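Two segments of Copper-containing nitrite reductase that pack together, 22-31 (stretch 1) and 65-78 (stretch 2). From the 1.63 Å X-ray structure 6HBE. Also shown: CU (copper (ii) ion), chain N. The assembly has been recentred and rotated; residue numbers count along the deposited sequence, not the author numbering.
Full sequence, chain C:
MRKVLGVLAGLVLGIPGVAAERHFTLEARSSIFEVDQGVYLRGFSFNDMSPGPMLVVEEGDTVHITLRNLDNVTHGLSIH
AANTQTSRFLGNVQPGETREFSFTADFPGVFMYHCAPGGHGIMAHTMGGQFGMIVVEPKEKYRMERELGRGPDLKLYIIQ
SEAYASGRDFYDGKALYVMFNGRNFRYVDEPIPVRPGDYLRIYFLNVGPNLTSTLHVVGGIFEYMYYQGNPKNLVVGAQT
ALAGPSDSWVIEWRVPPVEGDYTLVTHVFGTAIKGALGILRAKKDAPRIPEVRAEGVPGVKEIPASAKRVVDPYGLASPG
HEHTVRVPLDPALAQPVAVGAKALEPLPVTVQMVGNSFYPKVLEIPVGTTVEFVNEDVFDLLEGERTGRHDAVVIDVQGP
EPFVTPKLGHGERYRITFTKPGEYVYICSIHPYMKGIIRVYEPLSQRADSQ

Stretch 1 (22-31) RHFTLEARSS
Stretch 2 65-78: ITLRNLDNVTHGLS

Two neighbouring parallel β-strands pair through their backbones, and the loop after the second strand carries a copper-binding histidine that packs against the first strand. Residues 22-31 are extended throughout; 65-69 form the partner strand, and most of what follows is loop. The strand axes approach to 4.8 Å and run 18° apart. The register pairs Phe-24 with Ile-65, Thr-25 with Thr-66, Leu-26 with Leu-67, Glu-27 with Arg-68 and Ala-28 with Asn-69, with CA atoms 4.7-5.1 Å apart.

Five backbone hydrogen bonds, each 2.9 Å, form the ladder: Thr-66 N to Phe-24 O, Leu-26 N to Thr-66 O, Arg-68 N to Leu-26 O, Ala-28 N to Arg-68 O and Leu-70 N to Ala-28 O. The last carries the pairing into the loop.

One face is largely apolar. Leu-26 (m, t) sets CB 4.2 Å from Leu-67 CD1 and CD1 3.9 Å from Leu-77 CD2. Phe-24 CB lies 4.2 Å from Ile-65 CD1. The small Ala-28 packs its CB 3.7 Å from His-75 CB.

The other face is polar. His-23 (chi1 t) donates from NE2 to Thr-66 OG1 at 2.7 Å, near the ring plane. Water 1 bridges Thr-25 OG1 and Arg-68 NH2, 2.8 Å from each. Glu-27 OE2 is 4.3 Å from Arg-68 NE, beyond salt-bridge range, so the charges are only near neighbours.

The loop is braced internally. Asn-69 OD1 accepts from Asp-71 N at 2.8 Å, and Asn-69 ND2 donates to Val-73 O at 2.9 Å. Asp-71 (chi1 t) points toward stretch 1; its OD2 is 3.1 Å from Ser-30 OG and accepts from His-75 NE2 at 2.9 Å. The same imidazole, His-75 (chi1 m), binds copper through ND1 at 2.0 Å, so its two ring nitrogens are both engaged.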

ATOM      1  N   ARG C  22       5.429  12.244  37.738  1.00 35.63           N
ATOM      2  CA  ARG C  22       6.228  12.732  36.635  1.00 35.54           C
ATOM      3  C   ARG C  22       5.395  13.746  35.906  1.00 34.45           C
ATOM      4  O   ARG C  22       4.205  13.515  35.666  1.00 36.26           O
ATOM      5  CB  ARG C  22       6.583  11.575  35.694  1.00 36.23           C
ATOM      6  CG  ARG C  22       7.415  10.464  36.313  1.00 39.18           C
ATOM      7  CD  ARG C  22       8.741  11.006  36.847  1.00 42.86           C
ATOM      8  NE  ARG C  22       9.349  11.904  35.861  1.00 42.32           N
ATOM      9  CZ  ARG C  22       9.983  11.505  34.752  1.00 45.55           C
ATOM     10  NH1 ARG C  22      10.161  10.204  34.485  1.00 43.81           N
ATOM     11  NH2 ARG C  22      10.476  12.416  33.910  1.00 44.92           N
ATOM     12  N   HIS C  23       6.008  14.850  35.510  1.00 32.52           N
ATOM     13  CA  HIS C  23       5.275  15.902  34.868  1.00 33.32           C
ATOM     14  C   HIS C  23       5.909  16.286  33.543  1.00 31.06           C
ATOM     15  O   HIS C  23       7.119  16.484  33.468  1.00 30.27           O
ATOM     16  CB  HIS C  23       5.169  17.112  35.806  1.00 38.53           C
ATOM     17  CG  HIS C  23       4.392  18.238  35.212  1.00 45.76           C
ATOM     18  ND1 HIS C  23       4.790  19.552  35.297  1.00 50.60           N
ATOM     19  CD2 HIS C  23       3.261  18.232  34.463  1.00 47.95           C
ATOM     20  CE1 HIS C  23       3.929  20.312  34.642  1.00 51.45           C
ATOM     21  NE2 HIS C  23       2.998  19.531  34.114  1.00 48.89           N
ATOM     22  N   PHE C  24       5.077  16.386  32.501  1.00 29.12           N
ATOM     23  CA  PHE C  24       5.513  16.712  31.160  1.00 27.65           C
ATOM     24  C   PHE C  24       4.637  17.799  30.560  1.00 27.70           C
ATOM     25  O   PHE C  24       3.407  17.781  30.736  1.00 29.13           O
ATOM     26  CB  PHE C  24       5.461  15.462  30.243  1.00 28.48           C
ATOM     27  CG  PHE C  24       6.273  14.286  30.747  1.00 29.61           C
ATOM     28  CD1 PHE C  24       7.656  14.255  30.602  1.00 31.17           C
ATOM     29  CD2 PHE C  24       5.650  13.226  31.391  1.00 29.68           C
ATOM     30  CE1 PHE C  24       8.398  13.170  31.054  1.00 32.38           C
ATOM     31  CE2 PHE C  24       6.377  12.134  31.854  1.00 31.28           C
ATOM     32  CZ  PHE C  24       7.760  12.105  31.688  1.00 31.32           C
ATOM     33  N   THR C  25       5.262  18.704  29.801  1.00 26.89           N
ATOM     34  CA  THR C  25       4.559  19.785  29.129  1.00 28.69           C
ATOM     35  C   THR C  25       4.669  19.648  27.605  1.00 28.06           C
ATOM     36  O   THR C  25       5.768  19.559  27.066  1.00 27.01           O
ATOM     37  CB  THR C  25       5.052  21.169  29.582  1.00 31.19           C
ATOM     38  OG1 THR C  25       4.910  21.273  31.008  1.00 34.37           O
ATOM     39  CG2 THR C  25       4.196  22.271  28.934  1.00 32.48           C
ATOM     40  N   LEU C  26       3.518  19.543  26.930  1.00 25.95           N
ATOM     41  CA  LEU C  26       3.463  19.557  25.464  1.00 27.45           C
ATOM     42  C   LEU C  26       2.817  20.834  24.939  1.00 26.79           C
ATOM     43  O   LEU C  26       1.724  21.212  25.404  1.00 29.18           O
ATOM     44  CB  LEU C  26       2.696  18.321  24.948  1.00 27.97           C
ATOM     45  CG  LEU C  26       3.303  16.961  25.300  1.00 29.68           C
ATOM     46  CD1 LEU C  26       2.384  15.824  24.905  1.00 30.00           C
ATOM     47  CD2 LEU C  26       4.675  16.782  24.640  1.00 30.19           C
ATOM     48  N   GLU C  27       3.443  21.458  23.941  1.00 25.43           N
ATOM     49  CA  GLU C  27       3.000  22.700  23.368  1.00 27.17           C
ATOM     50  C   GLU C  27       2.679  22.568  21.870  1.00 28.10           C
ATOM     51  O   GLU C  27       3.585  22.467  21.030  1.00 27.49           O
ATOM     52  CB  GLU C  27       4.059  23.794  23.593  1.00 28.82           C
ATOM     53  CG  GLU C  27       4.372  24.023  25.075  1.00 30.82           C
ATOM     54  CD  GLU C  27       5.205  25.276  25.331  1.00 35.67           C
ATOM     55  OE1 GLU C  27       6.019  25.645  24.458  1.00 35.97           O
ATOM     56  OE2 GLU C  27       5.043  25.887  26.413  1.00 36.83           O
ATOM     57  N   ALA C  28       1.387  22.589  21.535  1.00 26.60           N
ATOM     58  CA  ALA C  28       0.955  22.489  20.139  1.00 27.09           C
ATOM     59  C   ALA C  28       1.244  23.770  19.363  1.00 28.00           C
ATOM     60  O   ALA C  28       0.903  24.883  19.823  1.00 28.61           O
ATOM     61  CB  ALA C  28      -0.537  22.127  20.050  1.00 28.03           C
ATOM     62  N   ARG C  29       1.858  23.618  18.187  1.00 26.52           N
ATOM     63  CA  ARG C  29       2.217  24.754  17.312  1.00 29.03           C
ATOM     64  C   ARG C  29       2.306  24.419  15.825  1.00 27.97           C
ATOM     65  O   ARG C  29       2.265  23.259  15.447  1.00 27.01           O
ATOM     66  CB  ARG C  29       3.523  25.377  17.764  1.00 36.78           C
ATOM     67  CG  ARG C  29       4.593  24.389  18.131  1.00 42.56           C
ATOM     68  CD  ARG C  29       5.557  25.027  19.105  1.00 48.32           C
ATOM     69  NE  ARG C  29       6.153  26.203  18.506  1.00 52.09           N
ATOM     70  CZ  ARG C  29       7.092  26.949  19.077  1.00 54.34           C
ATOM     71  NH1 ARG C  29       7.587  26.645  20.283  1.00 52.63           N
ATOM     72  NH2 ARG C  29       7.550  28.004  18.407  1.00 52.92           N
ATOM     73  N   SER C  30       2.356  25.468  15.004  1.00 26.58           N
ATOM     74  CA  SER C  30       2.692  25.397  13.593  1.00 27.77           C
ATOM     75  C   SER C  30       4.207  25.469  13.465  1.00 28.84           C
ATOM     76  O   SER C  30       4.832  26.307  14.131  1.00 27.88           O
ATOM     77  CB  SER C  30       2.110  26.595  12.835  1.00 30.61           C
ATOM     78  OG  SER C  30       0.751  26.362  12.557  1.00 37.13           O
ATOM     79  N   SER C  31       4.803  24.632  12.615  1.00 26.94           N
ATOM     80  CA  SER C  31       6.283  24.583  12.498  1.00 26.09           C
ATOM     81  C   SER C  31       6.785  24.294  11.073  1.00 25.28           C
ATOM     82  O   SER C  31       6.007  23.921  10.158  1.00 23.84           O
ATOM     83  CB  SER C  31       6.851  23.519  13.445  1.00 27.45           C
ATOM     84  OG  SER C  31       6.343  23.614  14.784  1.00 27.30           O
ATOM     85  N   ILE C  65       0.190  15.405  32.667  1.00 26.54           N
ATOM     86  CA  ILE C  65       0.420  16.118  31.410  1.00 27.04           C
ATOM     87  C   ILE C  65      -0.145  17.541  31.492  1.00 28.61           C
ATOM     88  O   ILE C  65      -1.285  17.736  31.941  1.00 30.01           O
ATOM     89  CB  ILE C  65      -0.296  15.411  30.214  1.00 29.27           C
ATOM     90  CG1 ILE C  65       0.165  13.959  30.055  1.00 31.42           C
ATOM     91  CG2 ILE C  65      -0.147  16.230  28.929  1.00 28.67           C
ATOM     92  CD1 ILE C  65       1.634  13.788  29.715  1.00 32.63           C
ATOM     93  N   THR C  66       0.624  18.517  31.026  1.00 26.19           N
ATOM     94  CA  THR C  66       0.137  19.864  30.814  1.00 27.82           C
ATOM     95  C   THR C  66       0.187  20.084  29.326  1.00 28.31           C
ATOM     96  O   THR C  66       1.243  19.979  28.748  1.00 28.16           O
ATOM     97  CB  THR C  66       1.008  20.926  31.532  1.00 30.57           C
ATOM     98  OG1 THR C  66       0.858  20.762  32.947  1.00 30.25           O
ATOM     99  CG2 THR C  66       0.594  22.324  31.164  1.00 30.88           C
ATOM    100  N   LEU C  67      -0.966  20.325  28.701  1.00 27.96           N
ATOM    101  CA  LEU C  67      -1.022  20.592  27.281  1.00 26.86           C
ATOM    102  C   LEU C  67      -1.382  22.031  27.031  1.00 27.28           C
ATOM    103  O   LEU C  67      -2.439  22.483  27.496  1.00 30.71           O
ATOM    104  CB  LEU C  67      -2.072  19.671  26.653  1.00 29.00           C
ATOM    105  CG  LEU C  67      -2.439  19.925  25.179  1.00 29.86           C
ATOM    106  CD1 LEU C  67      -1.254  19.618  24.269  1.00 31.10           C
ATOM    107  CD2 LEU C  67      -3.645  19.066  24.800  1.00 32.18           C
ATOM    108  N   ARG C  68      -0.600  22.744  26.228  1.00 25.12           N
ATOM    109  CA  ARG C  68      -0.886  24.139  25.929  1.00 28.32           C
ATOM    110  C   ARG C  68      -1.003  24.315  24.432  1.00 28.20           C
ATOM    111  O   ARG C  68      -0.186  23.776  23.696  1.00 29.59           O
ATOM    112  CB  ARG C  68       0.228  25.090  26.423  1.00 29.79           C
ATOM    113  CG  ARG C  68       0.550  24.980  27.896  1.00 32.82           C
ATOM    114  CD  ARG C  68       1.649  25.959  28.321  1.00 33.45           C
ATOM    115  NE  ARG C  68       2.153  25.595  29.639  1.00 35.43           N
ATOM    116  CZ  ARG C  68       1.492  25.766  30.793  1.00 38.78           C
ATOM    117  NH1 ARG C  68       0.295  26.361  30.836  1.00 38.25           N
ATOM    118  NH2 ARG C  68       2.053  25.363  31.938  1.00 42.44           N
ATOM    119  N   ASN C  69      -2.016  25.056  23.982  1.00 27.09           N
ATOM    120  CA  ASN C  69      -2.160  25.346  22.563  1.00 26.25           C
ATOM    121  C   ASN C  69      -1.653  26.739  22.219  1.00 27.62           C
ATOM    122  O   ASN C  69      -2.316  27.753  22.501  1.00 31.06           O
ATOM    123  CB  ASN C  69      -3.615  25.151  22.105  1.00 26.74           C
ATOM    124  CG  ASN C  69      -3.776  25.335  20.607  1.00 26.84           C
ATOM    125  OD1 ASN C  69      -2.827  25.702  19.902  1.00 27.83           O
ATOM    126  ND2 ASN C  69      -4.981  25.072  20.105  1.00 27.68           N
ATOM    127  N   LEU C  70      -0.512  26.782  21.546  1.00 27.80           N
ATOM    128  CA  LEU C  70       0.174  28.004  21.187  1.00 32.47           C
ATOM    129  C   LEU C  70      -0.131  28.441  19.756  1.00 33.65           C
ATOM    130  O   LEU C  70       0.358  29.478  19.320  1.00 35.03           O
ATOM    131  CB  LEU C  70       1.690  27.849  21.410  1.00 36.20           C
ATOM    132  CG  LEU C  70       2.250  28.262  22.779  1.00 39.79           C
ATOM    133  CD1 LEU C  70       1.469  27.727  23.962  1.00 43.75           C
ATOM    134  CD2 LEU C  70       3.720  27.882  22.899  1.00 42.49           C
ATOM    135  N   ASP C  71      -0.979  27.693  19.053  1.00 32.45           N
ATOM    136  CA  ASP C  71      -1.306  27.971  17.658  1.00 32.22           C
ATOM    137  C   ASP C  71      -2.606  28.805  17.530  1.00 32.25           C
ATOM    138  O   ASP C  71      -3.292  29.023  18.511  1.00 32.37           O
ATOM    139  CB  ASP C  71      -1.507  26.633  16.917  1.00 31.35           C
ATOM    140  CG  ASP C  71      -1.165  26.698  15.435  1.00 32.43           C
ATOM    141  OD1 ASP C  71      -0.754  27.762  14.919  1.00 32.42           O
ATOM    142  OD2 ASP C  71      -1.292  25.634  14.770  1.00 32.50           O
ATOM    143  N   ASN C  72      -2.933  29.191  16.297  1.00 30.69           N
ATOM    144  CA  ASN C  72      -4.197  29.873  15.932  1.00 34.34           C
ATOM    145  C   ASN C  72      -5.350  28.946  15.491  1.00 31.98           C
ATOM    146  O   ASN C  72      -6.419  29.455  15.161  1.00 29.52           O
ATOM    147  CB  ASN C  72      -3.941  30.939  14.829  1.00 36.45           C
ATOM    148  CG  ASN C  72      -3.365  30.347  13.532  1.00 43.16           C
ATOM    149  OD1 ASN C  72      -2.686  29.334  13.549  1.00 48.17           O
ATOM    150  ND2 ASN C  72      -3.621  30.999  12.409  1.00 50.98           N
ATOM    151  N   VAL C  73      -5.143  27.615  15.472  1.00 29.06           N
ATOM    152  CA  VAL C  73      -6.236  26.643  15.297  1.00 27.32           C
ATOM    153  C   VAL C  73      -6.267  25.661  16.462  1.00 26.84           C
ATOM    154  O   VAL C  73      -5.284  25.526  17.210  1.00 27.19           O
ATOM    155  CB  VAL C  73      -6.179  25.866  13.951  1.00 28.35           C
ATOM    156  CG1 VAL C  73      -6.114  26.831  12.776  1.00 29.02           C
ATOM    157  CG2 VAL C  73      -5.015  24.869  13.898  1.00 27.12           C
ATOM    158  N   THR C  74      -7.400  24.986  16.585  1.00 23.20           N
ATOM    159  CA  THR C  74      -7.654  23.974  17.618  1.00 24.76           C
ATOM    160  C   THR C  74      -6.711  22.780  17.477  1.00 25.70           C
ATOM    161  O   THR C  74      -6.439  22.382  16.364  1.00 26.02           O
ATOM    162  CB  THR C  74      -9.117  23.518  17.508  1.00 24.96           C
ATOM    163  OG1 THR C  74      -9.959  24.648  17.787  1.00 28.51           O
ATOM    164  CG2 THR C  74      -9.488  22.404  18.471  1.00 24.88           C
ATOM    165  N   HIS C  75      -6.271  22.213  18.608  1.00 25.08           N
ATOM    166  CA  HIS C  75      -5.423  21.002  18.646  1.00 23.87           C
ATOM    167  C   HIS C  75      -5.947  20.129  19.786  1.00 24.66           C
ATOM    168  O   HIS C  75      -7.070  20.346  20.279  1.00 26.39           O
ATOM    169  CB  HIS C  75      -3.929  21.375  18.837  1.00 23.93           C
ATOM    170  CG  HIS C  75      -3.327  22.049  17.646  1.00 22.94           C
ATOM    171  ND1 HIS C  75      -3.069  21.376  16.473  1.00 24.02           N
ATOM    172  CD2 HIS C  75      -2.926  23.328  17.446  1.00 23.31           C
ATOM    173  CE1 HIS C  75      -2.574  22.223  15.585  1.00 21.45           C
ATOM    174  NE2 HIS C  75      -2.474  23.410  16.151  1.00 23.46           N
ATOM    175  N   GLY C  76      -5.178  19.137  20.190  1.00 22.54           N
ATOM    176  CA  GLY C  76      -5.582  18.247  21.263  1.00 22.48           C
ATOM    177  C   GLY C  76      -4.538  17.186  21.454  1.00 23.27           C
ATOM    178  O   GLY C  76      -3.430  17.327  20.943  1.00 25.86           O
ATOM    179  N   LEU C  77      -4.867  16.129  22.192  1.00 24.67           N
ATOM    180  CA  LEU C  77      -3.908  15.042  22.443  1.00 25.66           C
ATOM    181  C   LEU C  77      -4.598  13.712  22.759  1.00 26.01           C
ATOM    182  O   LEU C  77      -5.562  13.651  23.555  1.00 24.93           O
ATOM    183  CB  LEU C  77      -2.983  15.415  23.618  1.00 24.97           C
ATOM    184  CG  LEU C  77      -1.903  14.426  24.085  1.00 25.42           C
ATOM    185  CD1 LEU C  77      -0.796  14.359  23.035  1.00 25.24           C
ATOM    186  CD2 LEU C  77      -1.327  14.849  25.439  1.00 25.50           C
ATOM    187  N   SER C  78      -4.078  12.658  22.131  1.00 23.18           N
ATOM    188  CA  SER C  78      -4.299  11.280  22.544  1.00 23.27           C
ATOM    189  C   SER C  78      -2.974  10.673  22.995  1.00 22.46           C
ATOM    190  O   SER C  78      -1.943  10.926  22.386  1.00 22.46           O
ATOM    191  CB  SER C  78      -4.878  10.439  21.376  1.00 24.52           C
ATOM    192  OG  SER C  78      -4.960   9.078  21.785  1.00 26.58           O
TER
HETATM  193 CU    CU N 502      -3.303  19.392  15.993  1.00 24.97          CU
HETATM  194  O   HOH W   1       4.295  23.689  32.333  1.00 40.85           O
HETATM  195  O   HOH W   2       2.323  28.205  16.145  1.00 41.31           O